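Local coordinates for protein alcohol dehydrogenase, zinc-containing (Thermotoga maritima, PDB 3IP1) that catalyses the NAD+-dependent oxidation of scyllo-inosose to 3-dehydro-scyllo-inosose, probably as a step in myo-inositol degradation, at residues V72-T77 against G87-P92; P124-E129 against S192-T197; A229-K234 against M361-I366; E302-A307 against A312-V317. All coordinates share one frame; numbering follows the deposited sequence.

All four contacts are buried and rest on apolar side chains, but they serve different parts of the enzyme. Interaction 1 fixes a helix against a loop in the GroES-like part, and interaction 4 packs a helix on the parallel sheet of the Rossmann-type part. Interaction 2 adds carboxylates to its apolar touch because Glu195 binds the catalytic-site metal; interaction 3 sets two selenomethionines against an alanine. Interactions 2 and 3 are direct neighbours: Leu193, just before helix 194-207, and Thr197 within it pack on Ile232, Met363 and Thr364. Interactions 1 and 4 lie farthest apart, about 33 Å between centres, and share no element.

Interaction 1 (V72-T77 against G87-P92)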
loop_
_atom_site.group_PDB
_atom_site.type_symbol
_atom_site.label_atom_id
_atom_site.label_comp_id
_atom_site.label_asym_id
_atom_site.label_seq_id
_atom_site.Cartn_x
_atom_site.Cartn_y
_atom_site.Cartn_z
ATOM N N VAL A 72 -0.046 -37.309 3.151
ATOM C CA VAL A 72 -1.131 -38.260 2.911
ATOM C C VAL A 72 -1.335 -38.473 1.409
ATOM O O VAL A 72 -1.408 -39.613 0.930
ATOM C CB VAL A 72 -2.436 -37.780 3.603
ATOM C CG1 VAL A 72 -3.614 -38.718 3.327
ATOM C CG2 VAL A 72 -2.189 -37.629 5.100
ATOM N N HIS A 73 -1.354 -37.373 0.665
ATOM C CA HIS A 73 -1.646 -37.421 -0.766
ATOM C C HIS A 73 -0.509 -37.952 -1.635
ATOM O O HIS A 73 -0.763 -38.500 -2.722
ATOM C CB HIS A 73 -2.163 -36.064 -1.261
ATOM C CG HIS A 73 -3.504 -35.710 -0.692
ATOM N ND1 HIS A 73 -4.009 -34.425 -0.692
ATOM C CD2 HIS A 73 -4.440 -36.481 -0.090
ATOM C CE1 HIS A 73 -5.201 -34.422 -0.125
ATOM N NE2 HIS A 73 -5.485 -35.658 0.252
HETATM N N MSE A 74 0.730 -37.813 -1.155
HETATM C CA MSE A 74 1.862 -38.454 -1.819
HETATM C C MSE A 74 1.832 -39.982 -1.724
HETATM O O MSE A 74 2.306 -40.656 -2.635
HETATM C CB MSE A 74 3.201 -37.883 -1.338
HETATM C CG MSE A 74 3.632 -36.593 -2.054
HETATM SE SE MSE A 74 5.383 -35.970 -1.423
HETATM C CE MSE A 74 4.820 -35.292 0.322
ATOM N N ALA A 75 1.260 -40.526 -0.635
ATOM C CA ALA A 75 1.240 -41.970 -0.411
ATOM C C ALA A 75 -0.119 -42.603 -0.730
ATOM O O ALA A 75 -0.301 -43.807 -0.538
ATOM C CB ALA A 75 1.617 -42.269 1.010
ATOM N N GLN A 76 -1.082 -41.783 -1.154
ATOM C CA GLN A 76 -2.409 -42.252 -1.509
ATOM C C GLN A 76 -2.478 -42.277 -3.025
ATOM O O GLN A 76 -1.888 -41.426 -3.681
ATOM C CB GLN A 76 -3.463 -41.298 -0.976
ATOM C CG GLN A 76 -4.902 -41.727 -1.231
ATOM C CD GLN A 76 -5.888 -40.941 -0.374
ATOM O OE1 GLN A 76 -5.507 -39.995 0.308
ATOM N NE2 GLN A 76 -7.144 -41.349 -0.382
ATOM N N THR A 77 -3.228 -43.225 -3.582
ATOM C CA THR A 77 -3.323 -43.338 -5.046
ATOM C C THR A 77 -4.746 -43.286 -5.582
ATOM O O THR A 77 -5.694 -43.564 -4.861
ATOM C CB THR A 77 -2.720 -44.652 -5.556
ATOM O OG1 THR A 77 -3.602 -45.720 -5.212
ATOM C CG2 THR A 77 -1.339 -44.904 -4.947
ATOM N N GLY A 87 2.038 -32.061 -7.389
ATOM C CA GLY A 87 3.181 -31.149 -7.512
ATOM C C GLY A 87 4.578 -31.753 -7.585
ATOM O O GLY A 87 4.761 -32.934 -7.906
ATOM N N LEU A 88 5.572 -30.910 -7.305
ATOM C CA LEU A 88 6.988 -31.275 -7.325
ATOM C C LEU A 88 7.316 -32.436 -6.380
ATOM O O LEU A 88 7.015 -32.391 -5.191
ATOM C CB LEU A 88 7.833 -30.052 -6.957
ATOM C CG LEU A 88 9.349 -30.199 -6.886
ATOM C CD1 LEU A 88 9.928 -30.447 -8.300
ATOM C CD2 LEU A 88 9.944 -28.960 -6.256
ATOM N N THR A 89 7.948 -33.468 -6.937
ATOM C CA THR A 89 8.234 -34.709 -6.228
ATOM C C THR A 89 9.488 -35.384 -6.811
ATOM O O THR A 89 9.582 -35.594 -8.022
ATOM C CB THR A 89 7.033 -35.677 -6.306
ATOM O OG1 THR A 89 6.406 -35.540 -7.589
ATOM C CG2 THR A 89 6.001 -35.360 -5.222
ATOM N N GLY A 90 10.440 -35.708 -5.940
ATOM C CA GLY A 90 11.692 -36.367 -6.332
ATOM C C GLY A 90 11.905 -37.584 -5.441
ATOM O O GLY A 90 12.404 -37.447 -4.337
ATOM N N PHE A 91 11.495 -38.767 -5.914
ATOM C CA PHE A 91 11.535 -40.013 -5.125
ATOM C C PHE A 91 12.719 -40.921 -5.492
ATOM O O PHE A 91 13.111 -40.981 -6.664
ATOM C CB PHE A 91 10.215 -40.788 -5.281
ATOM C CG PHE A 91 8.981 -40.022 -4.816
ATOM C CD1 PHE A 91 9.012 -39.230 -3.668
ATOM C CD2 PHE A 91 7.778 -40.125 -5.522
ATOM C CE1 PHE A 91 7.897 -38.538 -3.251
ATOM C CE2 PHE A 91 6.642 -39.444 -5.109
ATOM C CZ PHE A 91 6.695 -38.654 -3.958
ATOM N N PRO A 92 13.265 -41.674 -4.515
ATOM C CA PRO A 92 12.816 -41.770 -3.111
ATOM C C PRO A 92 13.217 -40.533 -2.306
ATOM O O PRO A 92 14.148 -39.828 -2.688
ATOM C CB PRO A 92 13.545 -43.012 -2.587
ATOM C CG PRO A 92 14.764 -43.138 -3.467
ATOM C CD PRO A 92 14.331 -42.651 -4.826
#
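Met74 and Thr89 mark the closest approach of the two backbones, with 8.6 Å between their CA atoms, so helix 69-75 and the irregular loop 87-92 meet through side chains alone. Selenomethionine Met74 does most of the bridging. Its straight chi2 (-178°) carries SE out toward the loop, and chi3 then bends the terminal methyl aside. There SE lies 3.9 Å from Thr89 CG2 and equally close to Phe91 CZ. It comes to the ring at its edge, 86° off the ring normal and 5.1 Å from the centroid, a Met-aromatic contact that uses the rim and not the face. Thr89 divides its two branches: the methyl goes to the selenium, while OG1 turns back to Gly87 O at 3.1 Å and ties the loop to itself. Leu8 of strand 3-12 touches both Met74 and Phe91, and Tyr85 and Phe155 also pack on Met74. His73, a charge-relay residue by similarity, stands next to Met74 on the helix. The contact is thus carried by dispersion and a soft, polarisable selenium at an aromatic edge, with the hydroxyl of Thr89 bonded inside its own loop.

Interaction 2 (P124-E129 against S192-T197). With CD (cadmium ion), chain F.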
loop_
_atom_site.group_PDB
_atom_site.type_symbol
_atom_site.label_atom_id
_atom_site.label_comp_id
_atom_site.label_asym_id
_atom_site.label_seq_id
_atom_site.Cartn_x
_atom_site.Cartn_y
_atom_site.Cartn_z
ATOM N N PRO A 124 17.144 -24.248 19.823
ATOM C CA PRO A 124 15.893 -24.815 19.295
ATOM C C PRO A 124 15.445 -24.063 18.038
ATOM O O PRO A 124 15.402 -22.821 18.033
ATOM C CB PRO A 124 14.884 -24.593 20.429
ATOM C CG PRO A 124 15.432 -23.416 21.222
ATOM C CD PRO A 124 16.919 -23.368 20.999
ATOM N N VAL A 125 15.097 -24.809 16.999
ATOM C CA VAL A 125 14.746 -24.198 15.719
ATOM C C VAL A 125 13.583 -24.876 15.023
ATOM O O VAL A 125 13.254 -26.034 15.324
ATOM C CB VAL A 125 15.969 -24.150 14.736
ATOM C CG1 VAL A 125 17.035 -23.238 15.260
ATOM C CG2 VAL A 125 16.544 -25.551 14.477
ATOM N N CYS A 126 12.958 -24.138 14.105
ATOM C CA CYS A 126 12.094 -24.733 13.098
ATOM C C CYS A 126 12.652 -24.283 11.751
ATOM O O CYS A 126 13.517 -23.414 11.701
ATOM C CB CYS A 126 10.651 -24.271 13.274
ATOM S SG CYS A 126 10.431 -22.500 13.034
ATOM N N ALA A 127 12.169 -24.852 10.654
ATOM C CA ALA A 127 12.685 -24.440 9.359
ATOM C C ALA A 127 11.622 -24.361 8.273
ATOM O O ALA A 127 10.549 -24.969 8.372
ATOM C CB ALA A 127 13.860 -25.315 8.931
ATOM N N GLU A 128 11.915 -23.565 7.256
ATOM C CA GLU A 128 11.030 -23.405 6.122
ATOM C C GLU A 128 11.112 -24.652 5.232
ATOM O O GLU A 128 12.140 -25.336 5.191
ATOM C CB GLU A 128 11.394 -22.136 5.331
ATOM C CG GLU A 128 11.493 -20.889 6.204
ATOM C CD GLU A 128 11.953 -19.652 5.456
ATOM O OE1 GLU A 128 11.860 -19.596 4.219
ATOM O OE2 GLU A 128 12.415 -18.713 6.114
ATOM N N GLU A 129 10.028 -24.929 4.529
ATOM C CA GLU A 129 9.951 -26.034 3.579
ATOM C C GLU A 129 10.294 -25.601 2.125
ATOM O O GLU A 129 10.777 -26.428 1.328
ATOM C CB GLU A 129 8.555 -26.681 3.699
ATOM C CG GLU A 129 8.195 -27.749 2.678
ATOM C CD GLU A 129 7.701 -27.177 1.344
ATOM O OE1 GLU A 129 7.359 -25.987 1.254
ATOM O OE2 GLU A 129 7.654 -27.939 0.370
ATOM N N SER A 192 6.706 -27.207 15.527
ATOM C CA SER A 192 6.313 -28.053 14.393
ATOM C C SER A 192 5.110 -27.467 13.633
ATOM O O SER A 192 4.843 -27.828 12.472
ATOM C CB SER A 192 6.025 -29.501 14.870
ATOM O OG SER A 192 4.781 -29.593 15.584
ATOM N N LEU A 193 4.408 -26.540 14.279
ATOM C CA LEU A 193 3.237 -25.910 13.704
ATOM C C LEU A 193 3.515 -24.539 13.062
ATOM O O LEU A 193 2.582 -23.874 12.623
ATOM C CB LEU A 193 2.151 -25.783 14.785
ATOM C CG LEU A 193 1.494 -27.112 15.178
ATOM C CD1 LEU A 193 0.872 -27.082 16.579
ATOM C CD2 LEU A 193 0.450 -27.528 14.157
ATOM N N VAL A 194 4.778 -24.103 13.026
ATOM C CA VAL A 194 5.079 -22.763 12.486
ATOM C C VAL A 194 4.863 -22.723 10.968
ATOM O O VAL A 194 4.301 -21.760 10.424
ATOM C CB VAL A 194 6.515 -22.291 12.840
ATOM C CG1 VAL A 194 6.875 -20.977 12.072
ATOM C CG2 VAL A 194 6.653 -22.114 14.353
ATOM N N GLU A 195 5.297 -23.777 10.291
ATOM C CA GLU A 195 5.148 -23.854 8.843
ATOM C C GLU A 195 3.679 -23.763 8.377
ATOM O O GLU A 195 3.344 -22.866 7.601
ATOM C CB GLU A 195 5.885 -25.087 8.281
ATOM C CG GLU A 195 6.060 -25.117 6.759
ATOM C CD GLU A 195 4.903 -25.761 6.011
ATOM O OE1 GLU A 195 4.040 -26.405 6.631
ATOM O OE2 GLU A 195 4.850 -25.622 4.769
ATOM N N PRO A 196 2.796 -24.671 8.837
ATOM C CA PRO A 196 1.398 -24.496 8.379
ATOM C C PRO A 196 0.758 -23.180 8.868
ATOM O O PRO A 196 -0.126 -22.631 8.194
ATOM C CB PRO A 196 0.665 -25.708 8.983
ATOM C CG PRO A 196 1.553 -26.190 10.117
ATOM C CD PRO A 196 2.963 -25.901 9.644
ATOM N N THR A 197 1.182 -22.679 10.026
ATOM C CA THR A 197 0.609 -21.436 10.547
ATOM C C THR A 197 1.054 -20.275 9.653
ATOM O O THR A 197 0.282 -19.333 9.413
ATOM C CB THR A 197 0.987 -21.190 12.049
ATOM O OG1 THR A 197 0.528 -22.302 12.850
ATOM C CG2 THR A 197 0.355 -19.876 12.587
HETATM CD CD CD F . 2.681 -28.358 5.348
HETATM O O HOH W 1 0.991 -26.715 5.397
#
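Cys126, on strand 124-127, is the first residue of its segment to reach the other, where its CA lies 6.8 Å from that of Ser192. Its chi1 of 64° sets SG between the backbone N and the carbonyl carbon, and the sulfur rests on the branched end of Val194, 3.9 Å from CB, with CG1 and CG2 both 4.0 Å from SG. Phe350 of helix 349-358 covers the same two side chains. Beyond Ala127, Glu128 points its CB away from the helix, and its carboxylate is hydrogen-bonded by Trp132, Trp173 and Ser345. Glu129 faces back, and its CB lies 4.0 Å from Glu195 OE2. The two carboxylates come near each other here, Glu129 OE1 to Glu195 OE2 being 4.3 Å. Glu195 bends at chi2 (-88°) and turns its other oxygen to the metal: OE1 binds the cadmium ion at 2.7 Å, and water 1 lies 2.4 Å from the same ion. His97 and Glu98 supply further ligands, so Glu129 stands just behind the first shell, its side chain packed on His97. This is the catalytic metal site of the zinc-containing alcohol dehydrogenases, here holding cadmium where zinc is the natural cofactor, set between the GroES-like part and the first turn of helix 194-207.

Interaction 3 (A229-K234 against M361-I366); sequences AVAILK and MDMTKI
Flanked by Met361 and Met363, the two selenomethionines that touch Ala231, the carboxylate oxygen OD1 of Asp362 is gripped twice by Thr364. The hydroxyl OG1 of Thr364 donates to it at 2.6 Å, on the syn side of the carboxylate, while Thr364 N comes from above the carboxylate plane, 2.9 Å from OD1. The backbone bond makes an Asx turn that leads into the short 3-10 segment 364-366, and Arg186 pairs with the second oxygen of Asp362. Both selenium atoms converge on helix 224-235. Met361 runs extended through chi1 and chi2, then bends at chi3, and its SE lies 3.9 Å from Ala231 CB and 4.1 Å from Ile232 CG1. Met363 folds instead: the bend at chi2 (-63°) brings its SE to 3.7 Å from Ala231 CB, and a further bend at chi3 turns only the terminal methyl. The small methyl of Ala231 is thus met by two large polarisable atoms. Thr197 of helix 194-207 touches both selenomethionines, and Leu193 packs on Met363. Polar bonding shapes the loop from within, whereas its hold on the helix depends on apolar dispersion.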
loop_
_atom_site.group_PDB
_atom_site.type_symbol
_atom_site.label_atom_id
_atom_site.label_comp_id
_atom_site.label_asym_id
_atom_site.label_seq_id
_atom_site.Cartn_x
_atom_site.Cartn_y
_atom_site.Cartn_z
ATOM N N ALA A 229 -5.639 -19.548 10.405
ATOM C CA ALA A 229 -6.233 -18.270 10.010
ATOM C C ALA A 229 -7.219 -17.726 11.058
ATOM O O ALA A 229 -7.250 -16.521 11.296
ATOM C CB ALA A 229 -6.877 -18.355 8.630
ATOM N N VAL A 230 -7.998 -18.603 11.699
ATOM C CA VAL A 230 -8.932 -18.171 12.748
ATOM C C VAL A 230 -8.170 -17.489 13.857
ATOM O O VAL A 230 -8.508 -16.360 14.254
ATOM C CB VAL A 230 -9.753 -19.348 13.345
ATOM C CG1 VAL A 230 -10.488 -18.911 14.619
ATOM C CG2 VAL A 230 -10.756 -19.841 12.327
ATOM N N ALA A 231 -7.147 -18.186 14.342
ATOM C CA ALA A 231 -6.267 -17.691 15.392
ATOM C C ALA A 231 -5.598 -16.379 14.989
ATOM O O ALA A 231 -5.615 -15.410 15.755
ATOM C CB ALA A 231 -5.210 -18.755 15.737
ATOM N N ILE A 232 -5.007 -16.350 13.793
ATOM C CA ILE A 232 -4.250 -15.175 13.357
ATOM C C ILE A 232 -5.145 -13.941 13.261
ATOM O O ILE A 232 -4.781 -12.853 13.729
ATOM C CB ILE A 232 -3.556 -15.404 11.995
ATOM C CG1 ILE A 232 -2.373 -16.388 12.148
ATOM C CG2 ILE A 232 -3.068 -14.078 11.434
ATOM C CD1 ILE A 232 -2.032 -17.150 10.808
ATOM N N LEU A 233 -6.310 -14.128 12.650
ATOM C CA LEU A 233 -7.218 -13.033 12.367
ATOM C C LEU A 233 -7.952 -12.539 13.609
ATOM O O LEU A 233 -8.255 -11.355 13.700
ATOM C CB LEU A 233 -8.177 -13.425 11.246
ATOM C CG LEU A 233 -7.446 -13.482 9.894
ATOM C CD1 LEU A 233 -8.308 -14.146 8.781
ATOM C CD2 LEU A 233 -6.968 -12.065 9.484
ATOM N N LYS A 234 -8.210 -13.429 14.578
ATOM C CA LYS A 234 -8.671 -12.968 15.882
ATOM C C LYS A 234 -7.587 -12.136 16.574
ATOM O O LYS A 234 -7.859 -11.022 16.998
ATOM C CB LYS A 234 -9.153 -14.107 16.788
ATOM C CG LYS A 234 -10.092 -13.654 17.901
ATOM C CD LYS A 234 -11.313 -12.899 17.359
ATOM C CE LYS A 234 -12.184 -12.313 18.486
ATOM N NZ LYS A 234 -13.414 -11.643 17.947
HETATM N N MSE A 361 -0.608 -17.003 21.400
HETATM C CA MSE A 361 -1.340 -17.743 20.379
HETATM C C MSE A 361 -0.835 -19.183 20.291
HETATM O O MSE A 361 0.188 -19.472 19.650
HETATM C CB MSE A 361 -1.249 -17.053 19.013
HETATM C CG MSE A 361 -2.190 -17.631 17.949
HETATM SE SE MSE A 361 -1.828 -16.854 16.175
HETATM C CE MSE A 361 -0.214 -17.868 15.741
ATOM N N ASP A 362 -1.581 -20.079 20.923
ATOM C CA ASP A 362 -1.202 -21.480 21.070
ATOM C C ASP A 362 -1.878 -22.396 20.030
ATOM O O ASP A 362 -3.039 -22.803 20.190
ATOM C CB ASP A 362 -1.538 -21.963 22.492
ATOM C CG ASP A 362 -1.152 -23.416 22.725
ATOM O OD1 ASP A 362 -0.432 -23.999 21.889
ATOM O OD2 ASP A 362 -1.570 -23.976 23.760
HETATM N N MSE A 363 -1.132 -22.761 18.997
HETATM C CA MSE A 363 -1.673 -23.620 17.953
HETATM C C MSE A 363 -1.660 -25.113 18.329
HETATM O O MSE A 363 -2.237 -25.927 17.611
HETATM C CB MSE A 363 -0.924 -23.404 16.631
HETATM C CG MSE A 363 -1.095 -22.033 16.031
HETATM SE SE MSE A 363 -2.942 -21.687 15.554
HETATM C CE MSE A 363 -3.287 -23.240 14.449
ATOM N N THR A 364 -1.002 -25.469 19.432
ATOM C CA THR A 364 -0.866 -26.885 19.826
ATOM C C THR A 364 -2.221 -27.519 20.138
ATOM O O THR A 364 -2.347 -28.746 20.120
ATOM C CB THR A 364 0.119 -27.120 21.019
ATOM O OG1 THR A 364 -0.414 -26.557 22.230
ATOM C CG2 THR A 364 1.488 -26.521 20.722
ATOM N N LYS A 365 -3.238 -26.681 20.348
ATOM C CA LYS A 365 -4.599 -27.152 20.568
ATOM C C LYS A 365 -5.110 -28.037 19.429
ATOM O O LYS A 365 -6.037 -28.817 19.621
ATOM C CB LYS A 365 -5.568 -25.978 20.767
ATOM C CG LYS A 365 -5.255 -25.068 21.960
ATOM C CD LYS A 365 -6.419 -24.121 22.200
ATOM C CE LYS A 365 -6.317 -23.430 23.550
ATOM N NZ LYS A 365 -5.554 -22.151 23.459
ATOM N N ILE A 366 -4.521 -27.910 18.244
ATOM C CA ILE A 366 -5.011 -28.655 17.091
ATOM C C ILE A 366 -4.387 -30.045 16.929
ATOM O O ILE A 366 -4.850 -30.841 16.103
ATOM C CB ILE A 366 -4.899 -27.849 15.763
ATOM C CG1 ILE A 366 -3.463 -27.871 15.221
ATOM C CG2 ILE A 366 -5.492 -26.423 15.946
ATOM C CD1 ILE A 366 -3.360 -27.514 13.739
#

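Interaction 4 (E302-A307 against A312-V317)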
loop_
_atom_site.group_PDB
_atom_site.type_symbol
_atom_site.label_atom_id
_atom_site.label_comp_id
_atom_site.label_asym_id
_atom_site.label_seq_id
_atom_site.Cartn_x
_atom_site.Cartn_y
_atom_site.Cartn_z
ATOM N N GLU A 302 -22.388 -14.415 -3.299
ATOM C CA GLU A 302 -23.691 -13.934 -2.888
ATOM C C GLU A 302 -23.580 -13.062 -1.638
ATOM O O GLU A 302 -24.264 -12.032 -1.534
ATOM C CB GLU A 302 -24.707 -15.069 -2.684
ATOM C CG GLU A 302 -26.140 -14.511 -2.631
ATOM C CD GLU A 302 -27.195 -15.497 -2.135
ATOM O OE1 GLU A 302 -27.028 -16.718 -2.335
ATOM O OE2 GLU A 302 -28.205 -15.039 -1.553
ATOM N N VAL A 303 -22.740 -13.476 -0.689
ATOM C CA VAL A 303 -22.460 -12.644 0.470
ATOM C C VAL A 303 -21.832 -11.299 0.052
ATOM O O VAL A 303 -22.282 -10.234 0.493
ATOM C CB VAL A 303 -21.548 -13.339 1.493
ATOM C CG1 VAL A 303 -21.064 -12.319 2.521
ATOM C CG2 VAL A 303 -22.296 -14.494 2.193
ATOM N N ILE A 304 -20.818 -11.344 -0.805
ATOM C CA ILE A 304 -20.137 -10.130 -1.222
ATOM C C ILE A 304 -21.171 -9.183 -1.844
ATOM O O ILE A 304 -21.234 -8.004 -1.495
ATOM C CB ILE A 304 -18.961 -10.413 -2.199
ATOM C CG1 ILE A 304 -17.789 -11.100 -1.461
ATOM C CG2 ILE A 304 -18.478 -9.117 -2.821
ATOM C CD1 ILE A 304 -16.623 -11.612 -2.410
ATOM N N TRP A 305 -21.996 -9.731 -2.735
ATOM C CA TRP A 305 -23.020 -8.975 -3.441
ATOM C C TRP A 305 -24.010 -8.320 -2.479
ATOM O O TRP A 305 -24.229 -7.122 -2.542
ATOM C CB TRP A 305 -23.775 -9.875 -4.417
ATOM C CG TRP A 305 -24.781 -9.130 -5.246
ATOM C CD1 TRP A 305 -26.139 -9.095 -5.061
ATOM C CD2 TRP A 305 -24.508 -8.301 -6.386
ATOM N NE1 TRP A 305 -26.729 -8.303 -6.026
ATOM C CE2 TRP A 305 -25.755 -7.808 -6.854
ATOM C CE3 TRP A 305 -23.335 -7.937 -7.064
ATOM C CZ2 TRP A 305 -25.861 -6.970 -7.970
ATOM C CZ3 TRP A 305 -23.437 -7.110 -8.172
ATOM C CH2 TRP A 305 -24.694 -6.626 -8.611
ATOM N N ARG A 306 -24.574 -9.109 -1.573
ATOM C CA ARG A 306 -25.640 -8.635 -0.692
ATOM C C ARG A 306 -25.165 -7.802 0.508
ATOM O O ARG A 306 -25.944 -7.013 1.054
ATOM C CB ARG A 306 -26.480 -9.825 -0.209
ATOM C CG ARG A 306 -27.338 -10.461 -1.324
ATOM C CD ARG A 306 -28.053 -11.716 -0.845
ATOM N NE ARG A 306 -28.866 -11.425 0.342
ATOM C CZ ARG A 306 -29.502 -12.344 1.065
ATOM N NH1 ARG A 306 -29.429 -13.621 0.730
ATOM N NH2 ARG A 306 -30.204 -11.982 2.131
ATOM N N ALA A 307 -23.906 -8.001 0.925
ATOM C CA ALA A 307 -23.287 -7.227 2.014
ATOM C C ALA A 307 -23.211 -5.730 1.732
ATOM O O ALA A 307 -23.075 -5.294 0.591
ATOM C CB ALA A 307 -21.883 -7.757 2.322
ATOM N N ALA A 312 -14.006 -6.122 -0.087
ATOM C CA ALA A 312 -13.722 -7.505 0.320
ATOM C C ALA A 312 -12.597 -8.068 -0.521
ATOM O O ALA A 312 -12.482 -7.766 -1.707
ATOM C CB ALA A 312 -14.951 -8.395 0.193
ATOM N N THR A 313 -11.768 -8.880 0.112
ATOM C CA THR A 313 -10.748 -9.641 -0.570
ATOM C C THR A 313 -11.049 -11.136 -0.425
ATOM O O THR A 313 -11.343 -11.613 0.682
ATOM C CB THR A 313 -9.351 -9.308 0.006
ATOM O OG1 THR A 313 -9.032 -7.955 -0.316
ATOM C CG2 THR A 313 -8.276 -10.236 -0.583
ATOM N N VAL A 314 -11.002 -11.880 -1.529
ATOM C CA VAL A 314 -11.054 -13.330 -1.416
ATOM C C VAL A 314 -9.657 -13.868 -1.660
ATOM O O VAL A 314 -9.092 -13.687 -2.728
ATOM C CB VAL A 314 -12.031 -14.007 -2.374
ATOM C CG1 VAL A 314 -12.165 -15.500 -2.005
ATOM C CG2 VAL A 314 -13.366 -13.351 -2.322
ATOM N N ALA A 315 -9.100 -14.503 -0.636
ATOM C CA ALA A 315 -7.772 -15.090 -0.753
ATOM C C ALA A 315 -7.946 -16.595 -0.963
ATOM O O ALA A 315 -8.654 -17.259 -0.185
ATOM C CB ALA A 315 -6.948 -14.787 0.504
ATOM N N ILE A 316 -7.328 -17.118 -2.024
ATOM C CA ILE A 316 -7.410 -18.548 -2.355
ATOM C C ILE A 316 -6.112 -19.250 -1.980
ATOM O O ILE A 316 -5.066 -18.968 -2.550
ATOM C CB ILE A 316 -7.729 -18.775 -3.854
ATOM C CG1 ILE A 316 -9.070 -18.126 -4.217
ATOM C CG2 ILE A 316 -7.801 -20.295 -4.174
ATOM C CD1 ILE A 316 -9.222 -17.774 -5.712
ATOM N N VAL A 317 -6.194 -20.154 -1.010
ATOM C CA VAL A 317 -5.012 -20.798 -0.439
ATOM C C VAL A 317 -4.977 -22.308 -0.706
ATOM O O VAL A 317 -3.901 -22.905 -0.826
ATOM C CB VAL A 317 -4.855 -20.487 1.091
ATOM C CG1 VAL A 317 -5.903 -21.162 1.902
ATOM C CG2 VAL A 317 -3.461 -20.870 1.595
#
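Ile304, with the largest share of the buried surface, reaches from helix 293-306 toward strand 313-316 and meets Ala312 and Val314. The backbones come nearest where the CA atoms of Ile304 and Ala312 stand 7.1 Å apart. Chi1 of -71° puts CG1 anti to the carbonyl carbon, and an extended chi2 (172°) drives CD1 outward to the strand. The methyl CD1 ends 3.7 Å from Val314 CG2, where the two side chains meet at a slant. Nearer the root of the isoleucine, CG1 passes Ala312 CB more loosely, at 4.3 Å. Ala312, just before the strand, and Val314 both turn their CB atoms to the helix, while Thr313 between them points away. One isoleucine branch therefore spans two alternate side chains on the same side of the extended chain. Away from this contact, Arg306 NH1 forms a salt bridge with Glu302 OE2 at 3.0 Å, in the guanidinium plane, and also with Glu272. Phe286 of strand 285-288 packs on both Ile304 and Ala312, and Val330 of helix 328-333 covers Ile304 as well. The contact closes the second half of the beta-alpha-beta crossover from strand 285-288 through helix 293-306 to strand 313-316, in the Rossmann-type parallel sheet, with strands 285-288 and 337-340 on either side of 313-316.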